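Microbial serine proteinases; subtilisin (Bacillus subtilis, PDB 2GKO) hydrolyses peptide bonds in proteins as a cold-adapted serine endopeptidase of the subtilisin family, carrying several bound calcium ions. Local coordinates at residues 154-159 against 270-275; 176-181 against 219-224; 280-285 against 304-309. All blocks are in the same frame, centred on the assembly; numbering follows the deposited sequence.

Following the chain from the N terminus, residues 154-159 at the end of helix 146-157 come first; interaction 1 closes a loop of 110 residues when they meet the start of helix 271-283. Interaction 2 lies wholly within that loop, joining the segment 176-181 between strands 161-165 and 186-192 to the metal-binding loop 219-224 ahead of strand 226-229. The two contacts touch where Arg275 NH2 packs 3.7 Å from Ile219 CG2. Interaction 3 follows in series and shares helix 271-283 with interaction 1: the far end of this helix receives residues 304-309, closing a short calcium-binding loop and tying down the C terminus.

Interaction 1. Residues 154-159 against 270-275; sequences YAYDKG and SNVDVR
Asn271 and Val272 in the first turn of helix 271-283, with Arg275 one turn on, receive Tyr156 and Gly159 from the end of helix 146-157, which closes in a Schellman motif with Gly159 at positive phi. Ser270 is the N-cap of the second helix: its OG accepts from Asp273 N, and Asp273 OD2 accepts from Ser270 N, a capping box. Next comes Asn271, whose CG sits between its own backbone N and carbonyl carbon (chi1 51°). ND2 donates to Tyr156 O at 2.9 Å, on a lone pair in the carbonyl plane. That oxygen also takes Gly159 N, so two donors grip it at the helix end, while ND2 has a second acceptor in Val160 O; a short amide suits a place that needs two N-H groups. The same ND2 lies 3.5 Å above the Tyr156 ring plane, over its centre. Asn271 CB packs 3.2 Å from Gly159 O, and a water bridges that oxygen to Asn271 N. Val272 adds a branched apolar edge, CG2 lying 3.6 Å from Tyr156 OH. Arg275 reaches across with a fully extended chain, NE forming a salt bridge with Glu225 and NH2 bonding Val183 O. The ring and guanidinium planes stand 79° apart, and Arg275 NH1 donates within its own plane to Tyr156 OH at 3.1 Å, with an N-H...O angle of 161°.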
ATOM      1  N   TYR A 154     -12.939  -1.219 -12.938  1.00 13.49           N
ATOM      2  CA  TYR A 154     -12.417  -1.638 -14.237  1.00 13.36           C
ATOM      3  C   TYR A 154     -11.145  -2.463 -14.074  1.00 13.43           C
ATOM      4  O   TYR A 154     -11.014  -3.567 -14.611  1.00 12.98           O
ATOM      5  CB  TYR A 154     -12.151  -0.396 -15.064  1.00 13.74           C
ATOM      6  CG  TYR A 154     -11.494  -0.598 -16.410  1.00 14.71           C
ATOM      7  CD1 TYR A 154     -12.247  -0.870 -17.542  1.00 15.19           C
ATOM      8  CD2 TYR A 154     -10.111  -0.458 -16.558  1.00 14.42           C
ATOM      9  CE1 TYR A 154     -11.645  -1.033 -18.774  1.00 16.26           C
ATOM     10  CE2 TYR A 154      -9.497  -0.597 -17.798  1.00 15.50           C
ATOM     11  CZ  TYR A 154     -10.270  -0.895 -18.898  1.00 17.40           C
ATOM     12  OH  TYR A 154      -9.684  -1.038 -20.125  1.00 17.52           O
ATOM     13  N   ALA A 155     -10.204  -1.918 -13.313  1.00 13.08           N
ATOM     14  CA  ALA A 155      -8.943  -2.625 -13.076  1.00 12.98           C
ATOM     15  C   ALA A 155      -9.118  -3.928 -12.309  1.00 13.44           C
ATOM     16  O   ALA A 155      -8.496  -4.925 -12.640  1.00 13.10           O
ATOM     17  CB  ALA A 155      -7.957  -1.699 -12.350  1.00 12.58           C
ATOM     18  N   TYR A 156      -9.976  -3.931 -11.293  1.00 13.73           N
ATOM     19  CA  TYR A 156     -10.234  -5.111 -10.489  1.00 13.99           C
ATOM     20  C   TYR A 156     -10.835  -6.222 -11.330  1.00 14.81           C
ATOM     21  O   TYR A 156     -10.418  -7.344 -11.233  1.00 14.16           O
ATOM     22  CB  TYR A 156     -11.161  -4.771  -9.336  1.00 14.41           C
ATOM     23  CG  TYR A 156     -11.224  -5.805  -8.254  1.00 14.39           C
ATOM     24  CD1 TYR A 156     -12.219  -6.755  -8.239  1.00 14.52           C
ATOM     25  CD2 TYR A 156     -10.289  -5.828  -7.225  1.00 13.58           C
ATOM     26  CE1 TYR A 156     -12.303  -7.682  -7.231  1.00 13.50           C
ATOM     27  CE2 TYR A 156     -10.359  -6.759  -6.216  1.00 12.81           C
ATOM     28  CZ  TYR A 156     -11.366  -7.693  -6.223  1.00 14.32           C
ATOM     29  OH  TYR A 156     -11.429  -8.602  -5.192  1.00 14.27           O
ATOM     30  N   ASP A 157     -11.770  -5.863 -12.205  1.00 16.20           N
ATOM     31  CA  ASP A 157     -12.336  -6.792 -13.184  1.00 17.41           C
ATOM     32  C   ASP A 157     -11.280  -7.390 -14.116  1.00 17.57           C
ATOM     33  O   ASP A 157     -11.424  -8.530 -14.560  1.00 18.79           O
ATOM     34  CB  ASP A 157     -13.410  -6.079 -14.016  1.00 18.34           C
ATOM     35  CG  ASP A 157     -13.932  -6.939 -15.154  1.00 22.61           C
ATOM     36  OD1 ASP A 157     -14.742  -7.848 -14.851  1.00 29.44           O
ATOM     37  OD2 ASP A 157     -13.584  -6.805 -16.360  1.00 26.83           O
ATOM     38  N   LYS A 158     -10.238  -6.618 -14.417  1.00 17.06           N
ATOM     39  CA  LYS A 158      -9.119  -7.078 -15.246  1.00 16.97           C
ATOM     40  C   LYS A 158      -8.064  -7.872 -14.475  1.00 15.88           C
ATOM     41  O   LYS A 158      -7.074  -8.327 -15.059  1.00 16.07           O
ATOM     42  CB  LYS A 158      -8.474  -5.907 -15.970  1.00 17.53           C
ATOM     43  CG  LYS A 158      -9.363  -5.294 -17.048  1.00 20.32           C
ATOM     44  CD  LYS A 158      -8.668  -4.163 -17.747  1.00 23.19           C
ATOM     45  CE  LYS A 158      -9.097  -4.050 -19.195  1.00 26.61           C
ATOM     46  NZ  LYS A 158      -8.207  -4.820 -20.084  1.00 27.72           N
ATOM     47  N   GLY A 159      -8.284  -8.063 -13.175  1.00 14.59           N
ATOM     48  CA  GLY A 159      -7.452  -8.931 -12.376  1.00 13.63           C
ATOM     49  C   GLY A 159      -6.413  -8.223 -11.520  1.00 13.09           C
ATOM     50  O   GLY A 159      -5.562  -8.873 -10.909  1.00 12.95           O
ATOM     51  N   SER A 270      -5.529 -15.474  -8.848  1.00 18.00           N
ATOM     52  CA  SER A 270      -6.207 -14.243  -9.241  1.00 17.40           C
ATOM     53  C   SER A 270      -6.017 -13.201  -8.155  1.00 16.55           C
ATOM     54  O   SER A 270      -5.594 -13.530  -7.051  1.00 15.77           O
ATOM     55  CB  SER A 270      -7.703 -14.465  -9.383  1.00 17.69           C
ATOM     56  OG  SER A 270      -8.252 -14.831  -8.123  1.00 16.52           O
ATOM     57  N   ASN A 271      -6.342 -11.951  -8.468  1.00 16.09           N
ATOM     58  CA  ASN A 271      -6.412 -10.909  -7.444  1.00 15.57           C
ATOM     59  C   ASN A 271      -7.312 -11.305  -6.277  1.00 15.23           C
ATOM     60  O   ASN A 271      -7.012 -11.025  -5.122  1.00 15.40           O
ATOM     61  CB  ASN A 271      -6.856  -9.545  -8.009  1.00 15.26           C
ATOM     62  CG  ASN A 271      -8.140  -9.595  -8.847  1.00 15.19           C
ATOM     63  OD1 ASN A 271      -8.603 -10.664  -9.294  1.00 15.77           O
ATOM     64  ND2 ASN A 271      -8.709  -8.414  -9.100  1.00 14.59           N
ATOM     65  N   VAL A 272      -8.431 -11.944  -6.590  1.00 15.76           N
ATOM     66  CA  VAL A 272      -9.398 -12.344  -5.563  1.00 15.79           C
ATOM     67  C   VAL A 272      -8.786 -13.392  -4.622  1.00 15.79           C
ATOM     68  O   VAL A 272      -8.962 -13.318  -3.397  1.00 14.57           O
ATOM     69  CB  VAL A 272     -10.738 -12.815  -6.216  1.00 15.76           C
ATOM     70  CG1 VAL A 272     -11.720 -13.277  -5.162  1.00 17.19           C
ATOM     71  CG2 VAL A 272     -11.353 -11.705  -7.091  1.00 17.06           C
ATOM     72  N   ASP A 273      -8.048 -14.358  -5.183  1.00 15.86           N
ATOM     73  CA  ASP A 273      -7.316 -15.341  -4.387  1.00 16.68           C
ATOM     74  C   ASP A 273      -6.301 -14.726  -3.432  1.00 16.60           C
ATOM     75  O   ASP A 273      -6.206 -15.117  -2.278  1.00 16.37           O
ATOM     76  CB  ASP A 273      -6.534 -16.308  -5.277  1.00 17.08           C
ATOM     77  CG  ASP A 273      -7.417 -17.173  -6.159  1.00 19.42           C
ATOM     78  OD1 ASP A 273      -8.591 -17.485  -5.799  1.00 20.76           O
ATOM     79  OD2 ASP A 273      -6.983 -17.590  -7.255  1.00 19.73           O
ATOM     80  N   VAL A 274      -5.526 -13.760  -3.921  1.00 15.76           N
ATOM     81  CA  VAL A 274      -4.475 -13.152  -3.128  1.00 15.39           C
ATOM     82  C   VAL A 274      -5.093 -12.287  -2.040  1.00 14.90           C
ATOM     83  O   VAL A 274      -4.621 -12.294  -0.917  1.00 15.12           O
ATOM     84  CB  VAL A 274      -3.499 -12.332  -4.011  1.00 15.11           C
ATOM     85  CG1 VAL A 274      -2.487 -11.564  -3.153  1.00 15.78           C
ATOM     86  CG2 VAL A 274      -2.810 -13.256  -5.013  1.00 14.50           C
ATOM     87  N   ARG A 275      -6.161 -11.582  -2.392  1.00 15.35           N
ATOM     88  CA  ARG A 275      -6.923 -10.783  -1.442  1.00 15.51           C
ATOM     89  C   ARG A 275      -7.468 -11.667  -0.322  1.00 15.67           C
ATOM     90  O   ARG A 275      -7.445 -11.291   0.836  1.00 15.47           O
ATOM     91  CB  ARG A 275      -8.066 -10.093  -2.166  1.00 15.62           C
ATOM     92  CG  ARG A 275      -8.860  -9.155  -1.290  1.00 14.73           C
ATOM     93  CD  ARG A 275      -9.947  -8.462  -2.015  1.00 12.62           C
ATOM     94  NE  ARG A 275     -10.544  -7.406  -1.192  1.00 13.41           N
ATOM     95  CZ  ARG A 275     -11.513  -6.597  -1.600  1.00 12.15           C
ATOM     96  NH1 ARG A 275     -11.993  -6.659  -2.833  1.00 14.90           N
ATOM     97  NH2 ARG A 275     -11.951  -5.644  -0.783  1.00 12.52           N
TER
HETATM   98  O   HOH W   1      -5.603 -11.671 -11.411  1.00 16.69           O

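Interaction 2. Residues 176-181 against 219-224; sequences IGYPGA and IQKGDV. With NA (sodium ion), chain F; CA (calcium ion), chain C.
Ile176 has CG1 anti to its backbone N (chi1 -170°) and CD1 anti to CA (chi2 179°), which carries CD1 to 3.6 Å from Asp223 O. Its CG2 branch rests 3.5 Å from Gly222 O, and CD1 also touches Val224 CG2. An alanine here would probably leave a gap against the backbone of Gly222 and Asp223 and deprive Val224 CG2 of an apolar neighbour. The partner is a type II beta turn from Gln220 to Asp223; Gly222 takes the position of positive phi, where a CB would crowd the preceding carbonyl. Its N donates to a lone pair of Ala181 O at 2.8 Å. Lys221, extended throughout, lays CE against the edge of the Tyr178 ring, 3.5 Å from OH, and its ammonium pairs with Glu144. Each segment binds a metal. Gly180 O joins the carbonyls of Leu182 and Ala185 around sodium, and a sodium-bound water donates to Asp223 O at 2.9 Å. Gln220 OE1 and Asp223 OD1 both bind calcium, with Thr213, Asp216 and Val218, and Asp223 OD1 also accepts from Gln220 N at 177°. The turn thus binds calcium directly through side chains but meets the sodium through water, so one turn and its hydration join the two ion sites.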
ATOM      1  N   ILE A 176     -13.406   6.407   7.423  1.00 11.28           N
ATOM      2  CA  ILE A 176     -12.783   5.837   6.248  1.00 11.46           C
ATOM      3  C   ILE A 176     -13.124   6.630   4.994  1.00 11.80           C
ATOM      4  O   ILE A 176     -14.262   7.073   4.808  1.00 12.15           O
ATOM      5  CB  ILE A 176     -13.160   4.331   6.114  1.00 10.79           C
ATOM      6  CG1 ILE A 176     -12.315   3.661   5.028  1.00 10.69           C
ATOM      7  CG2 ILE A 176     -14.630   4.155   5.799  1.00 12.00           C
ATOM      8  CD1 ILE A 176     -12.601   2.184   4.851  1.00 12.03           C
ATOM      9  N   GLY A 177     -12.136   6.828   4.133  1.00 11.60           N
ATOM     10  CA  GLY A 177     -12.321   7.575   2.905  1.00 11.66           C
ATOM     11  C   GLY A 177     -12.088   6.703   1.692  1.00 11.65           C
ATOM     12  O   GLY A 177     -11.982   5.479   1.799  1.00 10.30           O
ATOM     13  N   TYR A 178     -12.008   7.369   0.548  1.00 11.85           N
ATOM     14  CA  TYR A 178     -11.963   6.750  -0.763  1.00 12.13           C
ATOM     15  C   TYR A 178     -10.605   7.012  -1.421  1.00 11.46           C
ATOM     16  O   TYR A 178     -10.065   8.097  -1.291  1.00 11.33           O
ATOM     17  CB  TYR A 178     -13.100   7.337  -1.626  1.00 12.13           C
ATOM     18  CG  TYR A 178     -14.454   6.988  -1.091  1.00 13.24           C
ATOM     19  CD1 TYR A 178     -15.072   5.807  -1.456  1.00 13.15           C
ATOM     20  CD2 TYR A 178     -15.110   7.843  -0.190  1.00 15.23           C
ATOM     21  CE1 TYR A 178     -16.308   5.483  -0.962  1.00 13.97           C
ATOM     22  CE2 TYR A 178     -16.336   7.524   0.317  1.00 15.43           C
ATOM     23  CZ  TYR A 178     -16.935   6.342  -0.063  1.00 16.83           C
ATOM     24  OH  TYR A 178     -18.168   6.004   0.456  1.00 18.90           O
ATOM     25  N   PRO A 179     -10.064   6.076  -2.202  1.00 11.92           N
ATOM     26  CA  PRO A 179     -10.710   4.826  -2.618  1.00 11.81           C
ATOM     27  C   PRO A 179     -10.730   3.663  -1.633  1.00 11.84           C
ATOM     28  O   PRO A 179     -11.284   2.636  -1.975  1.00 12.50           O
ATOM     29  CB  PRO A 179      -9.891   4.438  -3.862  1.00 11.76           C
ATOM     30  CG  PRO A 179      -8.480   4.978  -3.572  1.00 12.13           C
ATOM     31  CD  PRO A 179      -8.741   6.267  -2.839  1.00 12.72           C
ATOM     32  N   GLY A 180     -10.127   3.802  -0.452  1.00 11.34           N
ATOM     33  CA  GLY A 180     -10.074   2.730   0.526  1.00 11.69           C
ATOM     34  C   GLY A 180     -11.419   2.079   0.813  1.00 11.20           C
ATOM     35  O   GLY A 180     -11.500   0.848   0.897  1.00 11.54           O
ATOM     36  N   ALA A 181     -12.470   2.899   0.911  1.00 11.31           N
ATOM     37  CA  ALA A 181     -13.788   2.430   1.307  1.00 11.18           C
ATOM     38  C   ALA A 181     -14.508   1.677   0.193  1.00 11.91           C
ATOM     39  O   ALA A 181     -15.575   1.114   0.428  1.00 12.26           O
ATOM     40  CB  ALA A 181     -14.640   3.603   1.737  1.00 10.97           C
ATOM     41  N   ILE A 219     -16.122  -8.162   3.530  1.00 16.49           N
ATOM     42  CA  ILE A 219     -15.896  -6.757   3.185  1.00 16.14           C
ATOM     43  C   ILE A 219     -17.024  -6.186   2.346  1.00 16.04           C
ATOM     44  O   ILE A 219     -17.305  -6.661   1.245  1.00 17.26           O
ATOM     45  CB  ILE A 219     -14.550  -6.578   2.444  1.00 16.24           C
ATOM     46  CG1 ILE A 219     -13.385  -7.054   3.316  1.00 15.18           C
ATOM     47  CG2 ILE A 219     -14.400  -5.132   1.917  1.00 16.25           C
ATOM     48  CD1 ILE A 219     -13.126  -6.241   4.578  1.00 15.32           C
ATOM     49  N   GLN A 220     -17.650  -5.141   2.890  1.00 15.06           N
ATOM     50  CA  GLN A 220     -18.565  -4.290   2.171  1.00 14.91           C
ATOM     51  C   GLN A 220     -17.925  -2.924   2.004  1.00 14.79           C
ATOM     52  O   GLN A 220     -16.918  -2.627   2.646  1.00 14.50           O
ATOM     53  CB  GLN A 220     -19.887  -4.133   2.953  1.00 15.02           C
ATOM     54  CG  GLN A 220     -20.688  -5.435   3.110  1.00 16.35           C
ATOM     55  CD  GLN A 220     -20.372  -6.238   4.357  1.00 16.89           C
ATOM     56  OE1 GLN A 220     -19.869  -5.725   5.341  1.00 17.76           O
ATOM     57  NE2 GLN A 220     -20.701  -7.534   4.321  1.00 18.54           N
ATOM     58  N   LYS A 221     -18.520  -2.116   1.139  1.00 15.17           N
ATOM     59  CA  LYS A 221     -18.180  -0.701   1.033  1.00 14.97           C
ATOM     60  C   LYS A 221     -18.179  -0.087   2.434  1.00 15.17           C
ATOM     61  O   LYS A 221     -19.141  -0.261   3.202  1.00 16.01           O
ATOM     62  CB  LYS A 221     -19.177   0.016   0.117  1.00 15.37           C
ATOM     63  CG  LYS A 221     -18.840   1.447  -0.225  1.00 17.06           C
ATOM     64  CD  LYS A 221     -19.818   2.033  -1.223  1.00 18.33           C
ATOM     65  CE  LYS A 221     -19.401   3.442  -1.644  1.00 16.84           C
ATOM     66  NZ  LYS A 221     -20.324   4.066  -2.679  1.00 16.88           N
ATOM     67  N   GLY A 222     -17.098   0.605   2.781  1.00 13.58           N
ATOM     68  CA  GLY A 222     -16.984   1.262   4.078  1.00 13.20           C
ATOM     69  C   GLY A 222     -16.238   0.514   5.171  1.00 12.40           C
ATOM     70  O   GLY A 222     -16.064   1.021   6.276  1.00 12.30           O
ATOM     71  N   ASP A 223     -15.745  -0.683   4.858  1.00 11.96           N
ATOM     72  CA  ASP A 223     -14.999  -1.493   5.820  1.00 12.16           C
ATOM     73  C   ASP A 223     -13.495  -1.349   5.676  1.00 11.43           C
ATOM     74  O   ASP A 223     -12.964  -1.387   4.561  1.00 12.07           O
ATOM     75  CB  ASP A 223     -15.296  -2.981   5.619  1.00 12.59           C
ATOM     76  CG  ASP A 223     -16.687  -3.355   6.013  1.00 15.37           C
ATOM     77  OD1 ASP A 223     -17.110  -4.474   5.625  1.00 15.59           O
ATOM     78  OD2 ASP A 223     -17.413  -2.598   6.698  1.00 16.35           O
ATOM     79  N   VAL A 224     -12.821  -1.177   6.808  1.00 12.03           N
ATOM     80  CA  VAL A 224     -11.386  -1.388   6.920  1.00 11.55           C
ATOM     81  C   VAL A 224     -11.137  -2.896   6.780  1.00 12.37           C
ATOM     82  O   VAL A 224     -11.925  -3.691   7.249  1.00 12.39           O
ATOM     83  CB  VAL A 224     -10.829  -0.868   8.268  1.00 10.85           C
ATOM     84  CG1 VAL A 224      -9.384  -1.279   8.462  1.00 11.26           C
ATOM     85  CG2 VAL A 224     -10.991   0.687   8.372  1.00 11.71           C
TER
HETATM   86 NA    NA F 614     -12.355  -1.235   0.644  1.00 13.19          NA
HETATM   87 CA    CA C 611     -18.190  -6.161   6.827  1.00 15.28          CA
HETATM   88  O   HOH W   2     -14.271  -1.247   2.032  1.00 10.51           O
HETATM   89  O   HOH W   3     -11.434  -2.556   2.383  1.00 10.62           O
HETATM   90  O   HOH W   4     -16.065  -6.136   7.973  1.00 14.26           O

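Interaction 3. Residues 280-285 against 304-309; sequences TRASVN and GFAKVQ
Ala282 and Gly304 make the tight side of this contact, where backbone runs against backbone. The CA atoms of Ala282 and Ala306 are 3.8 Å apart, a closeness suited to the small side chains of two alanines, and Ala306 CB lies 3.8 Å from Arg281 CB. Gly304 is squeezed further: its CA makes C-H...O contacts with both Ala282 O and Asn285 O, and a CB would collide with these two oxygens. Next to it, Phe305 N donates to Asn285 O at 3.0 Å, from a direction tilted 29° out of the carbonyl plane. Strand 226-229 lies behind, touching Ala282 through Ile226 and Phe305 through Pro229. This is where the C-terminal segment of the subtilisin fold returns to the end of helix 271-283, after the loop whose Asp286, Ile287, Gly294, Gly296 and Asp298 bind a calcium ion. The other side of the contact is looser and watered. Asn285 has CG anti to the carbonyl carbon (chi1 -70°) and its CB directed toward the tail; ND2 donates to Phe305 O at 3.2 Å, nearly along the C=O axis, and to a water that in turn donates a hydrogen bond to the backbone Gln309 O. The extended chain of Lys307 crosses this amide at about a right angle, with CG 3.8 Å from Asn285 ND2, and the same CG covers one face of the Phe305 ring. At their polar ends Asn285 OD1 and Lys307 NZ are joined through another water. A third water links Arg281 O to Lys307 N. Arg281, long enough to reach the tail, sends NH2 to Lys307 O at 3.0 Å, while NE forms a salt bridge with Glu277. Val308 turns away, packing on Leu258 and Lys261 of helix 248-265 and on Tyr14 of helix 8-14.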
ATOM      1  N   THR A 280      -7.263 -13.981   5.201  1.00 18.40           N
ATOM      2  CA  THR A 280      -7.000 -15.130   6.070  1.00 18.59           C
ATOM      3  C   THR A 280      -5.862 -14.900   7.030  1.00 18.16           C
ATOM      4  O   THR A 280      -5.972 -15.160   8.219  1.00 17.86           O
ATOM      5  CB  THR A 280      -6.687 -16.359   5.191  1.00 18.88           C
ATOM      6  OG1 THR A 280      -7.859 -16.688   4.446  1.00 20.33           O
ATOM      7  CG2 THR A 280      -6.384 -17.589   6.029  1.00 20.86           C
ATOM      8  N   ARG A 281      -4.742 -14.444   6.484  1.00 17.48           N
ATOM      9  CA  ARG A 281      -3.563 -14.130   7.274  1.00 17.47           C
ATOM     10  C   ARG A 281      -3.840 -13.066   8.341  1.00 17.74           C
ATOM     11  O   ARG A 281      -3.363 -13.180   9.467  1.00 19.15           O
ATOM     12  CB  ARG A 281      -2.449 -13.654   6.357  1.00 17.39           C
ATOM     13  CG  ARG A 281      -1.833 -14.763   5.532  1.00 17.39           C
ATOM     14  CD  ARG A 281      -0.573 -14.357   4.899  1.00 17.96           C
ATOM     15  NE  ARG A 281      -0.044 -15.361   3.964  1.00 17.64           N
ATOM     16  CZ  ARG A 281       1.205 -15.387   3.553  1.00 17.29           C
ATOM     17  NH1 ARG A 281       1.587 -16.323   2.691  1.00 19.66           N
ATOM     18  NH2 ARG A 281       2.089 -14.518   4.020  1.00 18.42           N
ATOM     19  N   ALA A 282      -4.594 -12.028   7.981  1.00 17.76           N
ATOM     20  CA  ALA A 282      -4.944 -10.974   8.925  1.00 17.27           C
ATOM     21  C   ALA A 282      -5.771 -11.573  10.066  1.00 17.37           C
ATOM     22  O   ALA A 282      -5.548 -11.262  11.231  1.00 16.95           O
ATOM     23  CB  ALA A 282      -5.753  -9.886   8.221  1.00 16.94           C
ATOM     24  N   SER A 283      -6.738 -12.411   9.703  1.00 18.37           N
ATOM     25  CA  SER A 283      -7.700 -12.959  10.661  1.00 19.92           C
ATOM     26  C   SER A 283      -7.042 -13.781  11.772  1.00 20.44           C
ATOM     27  O   SER A 283      -7.537 -13.791  12.901  1.00 20.24           O
ATOM     28  CB  SER A 283      -8.749 -13.798   9.950  1.00 19.75           C
ATOM     29  OG  SER A 283      -9.526 -13.018   9.061  1.00 21.84           O
ATOM     30  N   VAL A 284      -5.927 -14.447  11.473  1.00 21.52           N
ATOM     31  CA  VAL A 284      -5.174 -15.154  12.525  1.00 22.41           C
ATOM     32  C   VAL A 284      -4.324 -14.237  13.411  1.00 22.26           C
ATOM     33  O   VAL A 284      -3.818 -14.660  14.455  1.00 23.16           O
ATOM     34  CB  VAL A 284      -4.307 -16.314  11.961  1.00 22.75           C
ATOM     35  CG1 VAL A 284      -5.117 -17.143  10.984  1.00 23.59           C
ATOM     36  CG2 VAL A 284      -3.029 -15.812  11.319  1.00 24.58           C
ATOM     37  N   ASN A 285      -4.127 -12.992  12.987  1.00 21.38           N
ATOM     38  CA  ASN A 285      -3.463 -11.999  13.814  1.00 20.02           C
ATOM     39  C   ASN A 285      -4.430 -10.875  14.143  1.00 19.73           C
ATOM     40  O   ASN A 285      -4.266  -9.737  13.729  1.00 18.29           O
ATOM     41  CB  ASN A 285      -2.215 -11.465  13.120  1.00 20.91           C
ATOM     42  CG  ASN A 285      -1.116 -12.497  13.040  1.00 22.49           C
ATOM     43  OD1 ASN A 285      -0.777 -13.120  14.041  1.00 25.66           O
ATOM     44  ND2 ASN A 285      -0.544 -12.677  11.856  1.00 23.09           N
ATOM     45  N   GLY A 304      -7.431  -7.903  10.916  1.00 13.57           N
ATOM     46  CA  GLY A 304      -6.183  -8.007  11.642  1.00 13.45           C
ATOM     47  C   GLY A 304      -4.966  -7.599  10.839  1.00 13.28           C
ATOM     48  O   GLY A 304      -5.064  -6.822   9.890  1.00 13.19           O
ATOM     49  N   PHE A 305      -3.822  -8.158  11.212  1.00 13.25           N
ATOM     50  CA  PHE A 305      -2.517  -7.768  10.698  1.00 13.36           C
ATOM     51  C   PHE A 305      -1.927  -8.957   9.918  1.00 14.20           C
ATOM     52  O   PHE A 305      -1.372  -9.893  10.519  1.00 15.36           O
ATOM     53  CB  PHE A 305      -1.633  -7.391  11.901  1.00 13.04           C
ATOM     54  CG  PHE A 305      -0.209  -6.968  11.565  1.00 12.39           C
ATOM     55  CD1 PHE A 305       0.709  -6.744  12.582  1.00 12.05           C
ATOM     56  CD2 PHE A 305       0.212  -6.770  10.258  1.00 13.44           C
ATOM     57  CE1 PHE A 305       2.001  -6.358  12.317  1.00 12.51           C
ATOM     58  CE2 PHE A 305       1.516  -6.381   9.998  1.00 12.53           C
ATOM     59  CZ  PHE A 305       2.397  -6.166  10.997  1.00 13.72           C
ATOM     60  N   ALA A 306      -2.080  -8.933   8.590  1.00 14.69           N
ATOM     61  CA  ALA A 306      -1.477  -9.968   7.744  1.00 14.13           C
ATOM     62  C   ALA A 306       0.038  -9.842   7.783  1.00 14.79           C
ATOM     63  O   ALA A 306       0.597  -8.759   7.606  1.00 13.70           O
ATOM     64  CB  ALA A 306      -1.991  -9.891   6.337  1.00 13.70           C
ATOM     65  N   LYS A 307       0.707 -10.975   8.023  1.00 14.43           N
ATOM     66  CA  LYS A 307       2.143 -11.063   8.114  1.00 14.55           C
ATOM     67  C   LYS A 307       2.711 -12.126   7.157  1.00 14.64           C
ATOM     68  O   LYS A 307       1.978 -12.898   6.545  1.00 15.29           O
ATOM     69  CB  LYS A 307       2.531 -11.435   9.549  1.00 14.67           C
ATOM     70  CG  LYS A 307       2.173 -10.400  10.613  1.00 14.26           C
ATOM     71  CD  LYS A 307       2.737 -10.797  11.961  1.00 15.96           C
ATOM     72  CE  LYS A 307       2.026 -10.128  13.130  1.00 16.02           C
ATOM     73  NZ  LYS A 307       2.632 -10.558  14.445  1.00 16.56           N
ATOM     74  N   VAL A 308       4.029 -12.135   7.072  1.00 16.37           N
ATOM     75  CA  VAL A 308       4.778 -13.145   6.335  1.00 16.94           C
ATOM     76  C   VAL A 308       4.662 -14.505   7.027  1.00 19.40           C
ATOM     77  O   VAL A 308       4.543 -15.528   6.362  1.00 20.54           O
ATOM     78  CB  VAL A 308       6.251 -12.729   6.254  1.00 16.71           C
ATOM     79  CG1 VAL A 308       7.145 -13.853   5.694  1.00 17.53           C
ATOM     80  CG2 VAL A 308       6.391 -11.472   5.393  1.00 16.12           C
ATOM     81  N   GLN A 309       4.723 -14.502   8.350  1.00 20.77           N
ATOM     82  CA  GLN A 309       4.798 -15.753   9.133  1.00 23.24           C
ATOM     83  C   GLN A 309       4.160 -15.556  10.510  1.00 23.85           C
ATOM     84  O   GLN A 309       4.106 -14.431  11.023  1.00 24.17           O
ATOM     85  CB  GLN A 309       6.267 -16.245   9.239  1.00 23.55           C
ATOM     86  CG  GLN A 309       7.052 -15.743  10.476  1.00 25.57           C
ATOM     87  CD  GLN A 309       8.585 -15.942  10.412  1.00 27.55           C
ATOM     88  OE1 GLN A 309       9.334 -15.308  11.186  1.00 27.52           O
ATOM     89  NE2 GLN A 309       9.042 -16.829   9.539  1.00 25.29           N
TER
HETATM   90  O   HOH W   5      -0.411 -13.406   9.302  1.00 21.65           O
HETATM   91  O   HOH W   6       2.062 -13.329  14.702  1.00 21.93           O
HETATM   92  O   HOH W   7       1.501 -14.591  11.850  1.00 33.29           O